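Local coordinates for ferritin like protein (Caulobacter vibrioides, PDB 3HL1) that is of unknown function but belongs to the ferritin-like family of helical proteins and probably binds metal, at residues 80-85 / 101-106; 122-127 / 232-237; 248-253 / 306-311. All coordinates share one frame; numbering follows the deposited sequence.

The three contacts follow one another along the chain, and no two of them touch. Contact 2 is the buried one: it joins 122-127, just after helix 112-121, to the start of helix 233-242, and its Glu122 is hydrogen-bonded to an unidentified molecule, probably from the crystallisation liquor, that may mark a pocket. Contact 1 lies at the surface, within the long connection that leads into helix 112-121, with its centre about 17 Å from that of contact 2. Contact 3, also superficial, fastens the loop after helix 233-242 to the end of helix 292-309. Its centre is about 21 Å from that of contact 1 and about 28 Å from that of contact 2.

Contact 1. Residues 80-85 / 101-106; sequences VGTAVP and TPYSAE
A type II' beta turn from Val80 to Ala83 meets an ST turn at Ser104, two surface turns of the same long connection between helix 42-67 and helix 112-121. The turns are joined by a backbone hydrogen bond: Ala105 N donates to Gly81 O at 2.7 Å, lying in the carbonyl plane with an N-H...O angle of 151°. Gly81, at positive phi, takes the first corner of the turn, whose own closing bond from Ala83 N to Val80 O is weak. The methyl of Ala105 points at the turn, and its CB comes 3.4 Å from Ala83 O. Ser104 OG stands anti to its own backbone N (chi1 178°), beside the carbonyl carbon, where it accepts the N-H of Glu106 at 3.0 Å, which probably helps hold the backbone that offers Ala105 N. On the other flank, Thr82 crosses Tyr103 at about a right angle. Its CG2 sits over one face of the ring, 4.2 Å from the Tyr103 centroid, a CH-pi contact, while Thr82 CB is 3.5 Å from Tyr103 OH. Beyond the ring edge and in its plane, a water joins Tyr103 OH to Thr82 O. A second water accepts from Gly81 N at 2.7 Å and donates to Glu106 OE2, the carboxylate being carried there by an extended chain. Trp24 of helix 8-35 packs on Ala105, and Thr117 and Leu120 of helix 112-121 on Tyr103. A backbone bond thus joins the turns directly, while waters link backbone atoms of 80-85 to the Glu106 carboxylate and the Tyr103 hydroxyl.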
# COMPACT_ATOMS: atom_id res chain seq x y z
N VAL A 80 12.20 -4.58 -7.15
CA VAL A 80 13.21 -5.40 -7.80
C VAL A 80 12.59 -6.70 -8.24
O VAL A 80 11.86 -7.32 -7.47
CB VAL A 80 14.41 -5.71 -6.85
CG1 VAL A 80 15.46 -6.71 -7.51
CG2 VAL A 80 15.13 -4.43 -6.39
N GLY A 81 12.89 -7.12 -9.46
CA GLY A 81 12.40 -8.41 -9.93
C GLY A 81 10.88 -8.48 -9.93
O GLY A 81 10.18 -7.59 -10.49
N THR A 82 10.35 -9.53 -9.33
CA THR A 82 8.90 -9.73 -9.18
C THR A 82 8.51 -9.88 -7.69
O THR A 82 7.47 -10.44 -7.37
CB THR A 82 8.44 -10.98 -9.98
OG1 THR A 82 9.23 -12.11 -9.58
CG2 THR A 82 8.61 -10.76 -11.48
N ALA A 83 9.34 -9.35 -6.80
CA ALA A 83 9.10 -9.47 -5.36
C ALA A 83 8.10 -8.41 -4.83
O ALA A 83 8.40 -7.21 -4.81
CB ALA A 83 10.43 -9.39 -4.62
N VAL A 84 6.92 -8.88 -4.42
CA VAL A 84 5.88 -8.11 -3.75
C VAL A 84 5.91 -8.51 -2.27
O VAL A 84 5.86 -9.71 -1.97
CB VAL A 84 4.49 -8.39 -4.39
CG1 VAL A 84 3.37 -7.60 -3.66
CG2 VAL A 84 4.51 -8.02 -5.88
N PRO A 85 6.01 -7.55 -1.35
CA PRO A 85 6.08 -7.92 0.09
C PRO A 85 4.95 -8.84 0.55
O PRO A 85 3.78 -8.50 0.45
CB PRO A 85 6.05 -6.57 0.82
CG PRO A 85 6.67 -5.58 -0.22
CD PRO A 85 6.16 -6.10 -1.55
N THR A 101 0.10 -11.39 -17.13
CA THR A 101 1.49 -11.46 -17.56
C THR A 101 1.63 -10.72 -18.89
O THR A 101 0.73 -10.77 -19.75
CB THR A 101 1.94 -12.92 -17.69
OG1 THR A 101 3.20 -12.97 -18.33
CG2 THR A 101 1.01 -13.71 -18.53
N PRO A 102 2.73 -9.97 -19.07
CA PRO A 102 3.86 -9.78 -18.19
C PRO A 102 3.54 -8.94 -16.94
O PRO A 102 2.55 -8.21 -16.94
CB PRO A 102 4.86 -9.05 -19.09
CG PRO A 102 3.99 -8.23 -19.98
CD PRO A 102 2.85 -9.14 -20.30
N TYR A 103 4.39 -9.05 -15.93
CA TYR A 103 4.26 -8.28 -14.69
C TYR A 103 5.66 -8.06 -14.06
O TYR A 103 6.62 -8.75 -14.43
CB TYR A 103 3.29 -9.01 -13.78
CG TYR A 103 3.91 -10.10 -12.91
CD1 TYR A 103 4.13 -11.40 -13.36
CD2 TYR A 103 4.22 -9.81 -11.60
CE1 TYR A 103 4.69 -12.36 -12.51
CE2 TYR A 103 4.77 -10.72 -10.78
CZ TYR A 103 5.00 -11.99 -11.21
OH TYR A 103 5.52 -12.83 -10.25
N SER A 104 5.80 -7.07 -13.16
CA SER A 104 7.11 -6.75 -12.59
C SER A 104 6.97 -5.93 -11.35
O SER A 104 6.09 -5.06 -11.30
CB SER A 104 7.91 -5.97 -13.66
OG SER A 104 9.17 -5.59 -13.16
N ALA A 105 7.87 -6.14 -10.35
CA ALA A 105 7.92 -5.30 -9.19
C ALA A 105 8.73 -4.02 -9.47
O ALA A 105 8.80 -3.14 -8.62
CB ALA A 105 8.49 -6.04 -7.97
N GLU A 106 9.33 -3.91 -10.65
CA GLU A 106 10.07 -2.72 -11.02
C GLU A 106 9.13 -1.63 -11.38
O GLU A 106 8.09 -1.86 -11.98
CB GLU A 106 10.99 -2.98 -12.20
CG GLU A 106 12.03 -4.04 -11.92
CD GLU A 106 12.93 -4.23 -13.15
OE1 GLU A 106 13.10 -3.30 -13.96
OE2 GLU A 106 13.47 -5.30 -13.30
O HOH W 1 14.64 -5.89 -11.14
O HOH W 2 10.97 -7.64 -13.77
O HOH W 3 5.54 -12.39 -7.60

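Contact 2. Residues 122-127 / 232-237; sequences EYPEWR and PHFQRF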
# COMPACT_ATOMS: atom_id res chain seq x y z
N GLU A 122 -3.95 -6.46 -6.10
CA GLU A 122 -5.29 -6.39 -5.59
C GLU A 122 -6.14 -7.63 -5.87
O GLU A 122 -7.36 -7.61 -5.70
CB GLU A 122 -6.01 -5.15 -6.18
CG GLU A 122 -5.27 -3.80 -6.00
CD GLU A 122 -5.41 -3.18 -4.60
OE1 GLU A 122 -5.98 -3.83 -3.66
OE2 GLU A 122 -4.93 -2.03 -4.44
N TYR A 123 -5.50 -8.71 -6.31
CA TYR A 123 -6.18 -9.94 -6.66
C TYR A 123 -7.04 -10.43 -5.49
O TYR A 123 -6.52 -10.58 -4.36
CB TYR A 123 -5.17 -11.02 -7.00
CG TYR A 123 -5.75 -12.24 -7.67
CD1 TYR A 123 -6.39 -12.15 -8.91
CD2 TYR A 123 -5.61 -13.50 -7.09
CE1 TYR A 123 -6.88 -13.26 -9.52
CE2 TYR A 123 -6.11 -14.62 -7.71
CZ TYR A 123 -6.75 -14.47 -8.93
OH TYR A 123 -7.22 -15.56 -9.59
N PRO A 124 -8.35 -10.68 -5.74
CA PRO A 124 -9.28 -11.02 -4.64
C PRO A 124 -9.04 -12.39 -4.03
O PRO A 124 -8.78 -13.37 -4.71
CB PRO A 124 -10.66 -10.98 -5.33
CG PRO A 124 -10.46 -10.19 -6.56
CD PRO A 124 -9.09 -10.57 -7.01
N GLU A 125 -9.14 -12.47 -2.73
CA GLU A 125 -8.89 -13.72 -2.02
C GLU A 125 -9.77 -14.86 -2.52
O GLU A 125 -9.33 -16.02 -2.56
CB GLU A 125 -9.19 -13.51 -0.55
CG GLU A 125 -8.72 -14.63 0.32
CD GLU A 125 -9.07 -14.47 1.80
OE1 GLU A 125 -9.71 -13.45 2.21
OE2 GLU A 125 -8.68 -15.40 2.54
N TRP A 126 -11.03 -14.56 -2.83
CA TRP A 126 -11.94 -15.63 -3.26
C TRP A 126 -11.51 -16.35 -4.56
O TRP A 126 -11.83 -17.53 -4.76
CB TRP A 126 -13.39 -15.15 -3.36
CG TRP A 126 -13.67 -14.22 -4.46
CD1 TRP A 126 -13.64 -12.85 -4.41
CD2 TRP A 126 -14.10 -14.56 -5.79
NE1 TRP A 126 -14.01 -12.32 -5.63
CE2 TRP A 126 -14.29 -13.35 -6.49
CE3 TRP A 126 -14.34 -15.77 -6.46
CZ2 TRP A 126 -14.71 -13.31 -7.83
CZ3 TRP A 126 -14.76 -15.74 -7.81
CH2 TRP A 126 -14.94 -14.51 -8.47
N ARG A 127 -10.80 -15.65 -5.43
CA ARG A 127 -10.28 -16.27 -6.66
C ARG A 127 -9.07 -17.19 -6.43
O ARG A 127 -8.75 -18.01 -7.27
CB ARG A 127 -9.96 -15.16 -7.65
CG ARG A 127 -11.23 -14.42 -8.00
CD ARG A 127 -10.95 -13.14 -8.60
NE ARG A 127 -10.74 -13.22 -10.03
CZ ARG A 127 -11.61 -12.85 -10.96
NH1 ARG A 127 -11.25 -12.95 -12.23
NH2 ARG A 127 -12.82 -12.37 -10.63
N PRO A 232 -14.03 -1.30 -6.18
CA PRO A 232 -12.78 -1.76 -5.55
C PRO A 232 -11.56 -1.63 -6.47
O PRO A 232 -11.71 -1.48 -7.67
CB PRO A 232 -13.08 -3.22 -5.15
CG PRO A 232 -14.54 -3.42 -5.39
CD PRO A 232 -14.96 -2.42 -6.41
N HIS A 233 -10.36 -1.65 -5.88
CA HIS A 233 -9.12 -1.43 -6.64
C HIS A 233 -8.94 -2.49 -7.74
O HIS A 233 -8.56 -2.20 -8.90
CB HIS A 233 -7.91 -1.44 -5.70
CG HIS A 233 -7.85 -0.29 -4.74
ND1 HIS A 233 -6.78 -0.08 -3.89
CD2 HIS A 233 -8.74 0.71 -4.49
CE1 HIS A 233 -7.00 1.01 -3.17
NE2 HIS A 233 -8.20 1.49 -3.48
N PHE A 234 -9.22 -3.75 -7.39
CA PHE A 234 -9.06 -4.82 -8.37
C PHE A 234 -9.91 -4.52 -9.60
O PHE A 234 -9.40 -4.49 -10.73
CB PHE A 234 -9.45 -6.19 -7.80
CG PHE A 234 -9.26 -7.28 -8.79
CD1 PHE A 234 -7.96 -7.64 -9.20
CD2 PHE A 234 -10.33 -7.93 -9.38
CE1 PHE A 234 -7.76 -8.62 -10.14
CE2 PHE A 234 -10.11 -8.91 -10.31
CZ PHE A 234 -8.82 -9.26 -10.69
N GLN A 235 -11.19 -4.28 -9.39
CA GLN A 235 -12.09 -4.00 -10.50
C GLN A 235 -11.63 -2.78 -11.32
O GLN A 235 -11.56 -2.84 -12.54
CB GLN A 235 -13.51 -3.86 -9.97
CG GLN A 235 -14.19 -5.23 -9.69
CD GLN A 235 -14.11 -5.73 -8.22
OE1 GLN A 235 -13.03 -5.76 -7.60
NE2 GLN A 235 -15.26 -6.15 -7.68
N ARG A 236 -11.29 -1.69 -10.64
CA ARG A 236 -10.74 -0.49 -11.29
C ARG A 236 -9.59 -0.80 -12.24
O ARG A 236 -9.55 -0.32 -13.37
CB ARG A 236 -10.14 0.46 -10.23
CG ARG A 236 -11.09 1.22 -9.36
CD ARG A 236 -10.23 2.00 -8.36
NE ARG A 236 -11.01 2.51 -7.24
CZ ARG A 236 -11.35 3.77 -7.07
NH1 ARG A 236 -10.98 4.72 -7.94
NH2 ARG A 236 -12.07 4.10 -6.01
N PHE A 237 -8.62 -1.57 -11.73
CA PHE A 237 -7.40 -1.89 -12.46
C PHE A 237 -7.64 -2.87 -13.58
O PHE A 237 -7.05 -2.74 -14.63
CB PHE A 237 -6.28 -2.38 -11.50
CG PHE A 237 -5.90 -1.36 -10.40
CD1 PHE A 237 -6.11 0.01 -10.57
CD2 PHE A 237 -5.30 -1.79 -9.19
CE1 PHE A 237 -5.76 0.92 -9.56
CE2 PHE A 237 -4.98 -0.90 -8.20
CZ PHE A 237 -5.19 0.46 -8.38
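The N-terminal turn of helix 233-242, with Pro232 at the N-cap position, receives the chain where it leaves helix 112-121 at Glu122. The polar centre is a His-carboxylate hydrogen bond: His233 ND1 donates to Glu122 OE2 at 2.7 Å. The oxygen lies in the plane of the imidazole, but the donor comes from well above the carboxylate plane, and the two planes stand 88° apart. A bend at chi2 (-78°) folds the Glu122 chain so that its CD rests 3.2 Å from His233 CB and its CG 3.7 Å from Phe237 CE2. Both ends of the pair are gripped further: Tyr29 OH bonds Glu122 OE2, Gln53 OE1 bonds His233 NE2, and Glu122 OE1 is hydrogen-bonded to an unidentified molecule, probably from the crystallisation liquor. A histidine with both ring nitrogens so engaged is probably fixed in its rotation. Next to this pair, Phe234 carries the apolar half, its CG anti to the backbone N. Pro124 CD sits almost squarely over the ring face, 3.6 Å from the Phe234 centroid and 4° off its normal, a CH-pi contact. Tyr123 turns its edge toward the face of Phe234 in an offset edge-to-face pair, with Tyr123 CD1 4.0 Å from Phe234 CE1. Farther along, Phe234 CE2 lies over one face of the Arg127 guanidinium, 4.3 Å from Arg127 CZ. Helix 42-67 flanks the contact, bringing Glu54 against Glu122 and His233 and Ala50 against Phe237, while Met118 and Cys119 of helix 112-121 pack on Phe237 and Tyr29 of helix 8-35 meets its ring edge-to-face.

Contact 3. Residues 248-253 / 306-311; sequences GVYTGV and SCWKLG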
# COMPACT_ATOMS: atom_id res chain seq x y z
N GLY A 248 -1.50 8.70 -23.44
CA GLY A 248 -0.06 8.89 -23.64
C GLY A 248 0.66 8.98 -22.30
O GLY A 248 0.10 9.52 -21.34
N VAL A 249 1.86 8.41 -22.25
CA VAL A 249 2.67 8.41 -21.05
C VAL A 249 4.05 9.02 -21.34
O VAL A 249 4.56 8.99 -22.48
CB VAL A 249 2.85 7.00 -20.46
CG1 VAL A 249 1.45 6.37 -20.19
CG2 VAL A 249 3.70 6.14 -21.38
N TYR A 250 4.65 9.60 -20.30
CA TYR A 250 5.99 10.05 -20.38
C TYR A 250 6.89 8.85 -20.56
O TYR A 250 6.60 7.73 -20.16
CB TYR A 250 6.43 10.81 -19.14
CG TYR A 250 5.70 12.05 -18.92
CD1 TYR A 250 5.97 13.19 -19.70
CD2 TYR A 250 4.71 12.13 -17.94
CE1 TYR A 250 5.26 14.39 -19.51
CE2 TYR A 250 3.99 13.31 -17.76
CZ TYR A 250 4.27 14.43 -18.56
OH TYR A 250 3.54 15.58 -18.32
N THR A 251 8.00 9.12 -21.21
CA THR A 251 9.02 8.15 -21.46
C THR A 251 10.17 8.45 -20.48
O THR A 251 10.44 9.60 -20.11
CB THR A 251 9.43 8.27 -22.96
OG1 THR A 251 10.17 7.12 -23.33
CG2 THR A 251 10.25 9.52 -23.16
N GLY A 252 10.84 7.41 -20.00
CA GLY A 252 11.94 7.63 -19.08
C GLY A 252 12.83 6.45 -18.96
O GLY A 252 12.42 5.34 -19.28
N VAL A 253 14.05 6.71 -18.52
CA VAL A 253 15.01 5.67 -18.23
C VAL A 253 15.20 5.55 -16.75
O VAL A 253 15.13 6.53 -16.01
CB VAL A 253 16.40 5.93 -18.88
CG1 VAL A 253 16.29 5.88 -20.39
CG2 VAL A 253 16.97 7.25 -18.45
N SER A 306 8.11 15.55 -11.94
CA SER A 306 9.27 16.22 -12.49
C SER A 306 10.29 15.20 -13.02
O SER A 306 10.86 15.41 -14.10
CB SER A 306 9.87 17.20 -11.47
OG SER A 306 11.18 17.49 -11.88
N CYS A 307 10.45 14.06 -12.36
CA CYS A 307 11.27 12.96 -12.90
C CYS A 307 10.81 12.54 -14.28
O CYS A 307 11.60 12.52 -15.22
CB CYS A 307 11.25 11.74 -11.98
SG CYS A 307 12.14 11.95 -10.42
N TRP A 308 9.52 12.22 -14.41
CA TRP A 308 8.98 11.82 -15.69
C TRP A 308 9.15 12.86 -16.79
O TRP A 308 9.54 12.52 -17.93
CB TRP A 308 7.49 11.49 -15.55
CG TRP A 308 7.21 10.14 -15.01
CD1 TRP A 308 6.45 9.85 -13.94
CD2 TRP A 308 7.61 8.90 -15.58
NE1 TRP A 308 6.32 8.48 -13.79
CE2 TRP A 308 7.05 7.88 -14.77
CE3 TRP A 308 8.40 8.53 -16.67
CZ2 TRP A 308 7.26 6.54 -15.03
CZ3 TRP A 308 8.59 7.18 -16.94
CH2 TRP A 308 8.03 6.20 -16.13
N LYS A 309 8.82 14.11 -16.48
CA LYS A 309 9.02 15.17 -17.43
C LYS A 309 10.47 15.30 -17.91
O LYS A 309 10.70 15.70 -19.05
CB LYS A 309 8.58 16.49 -16.84
CG LYS A 309 7.06 16.68 -16.85
CD LYS A 309 6.74 17.97 -16.09
CE LYS A 309 5.64 18.79 -16.65
NZ LYS A 309 4.66 18.07 -17.49
N LEU A 310 11.44 14.99 -17.05
CA LEU A 310 12.86 15.00 -17.41
C LEU A 310 13.37 13.71 -18.02
O LEU A 310 14.55 13.60 -18.31
CB LEU A 310 13.73 15.43 -16.22
CG LEU A 310 13.50 16.87 -15.77
CD1 LEU A 310 13.97 17.18 -14.38
CD2 LEU A 310 14.05 17.89 -16.80
N GLY A 311 12.50 12.73 -18.26
CA GLY A 311 12.94 11.47 -18.85
C GLY A 311 13.63 10.51 -17.88
O GLY A 311 14.38 9.66 -18.30
O HOH W 4 9.85 12.22 -20.49
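Tyr250 leaves the loop 248-253 toward the end of helix 292-309, its CG anti to the carbonyl carbon (chi1 -64°). Its CB rests against the last turn, 3.7 Å from Trp308 O and almost as close to Trp308 CB. CG and CD1 lie near Trp308 O, CD2 of Tyr250 packs 3.7 Å from Trp308 CB, and on the other side of the ring CE1 lies 3.9 Å from Lys309 CG. One face of the phenol also looks on the backbone N of Lys309. CZ approaches Lys309 CG and NZ. Lys309 runs alongside the tyrosine and bends at chi3 and chi4, which brings its NZ to Tyr250 OH at 2.9 Å, a weak hydrogen bond. The helix ends here in a Schellman motif: Gly311, at positive phi (78°), turns the chain out of the last turn and brings its carbonyl to the loop. Val253 N donates to Gly311 O at 3.0 Å, nearly straight at 165°, though from above the carbonyl plane. Gly252 CA also touches Gly311 O. Gly311 CA lies 3.4 Å from Thr251 O, its C-H pointing there, so the backbones come closest where Gly252 faces Gly311. Between Thr251 O and Trp308 O a water donates to both. The indole of Trp308 turns its edge to Gly252, its CZ3 3.8 Å from Gly252 N, which lies in the ring plane, while its NE1 is bonded to Thr31 O of helix 8-35. Backbone hydrogen bonds pair Tyr250 with Ser35 of that helix and Val253 with Val313 of the C-terminal tail.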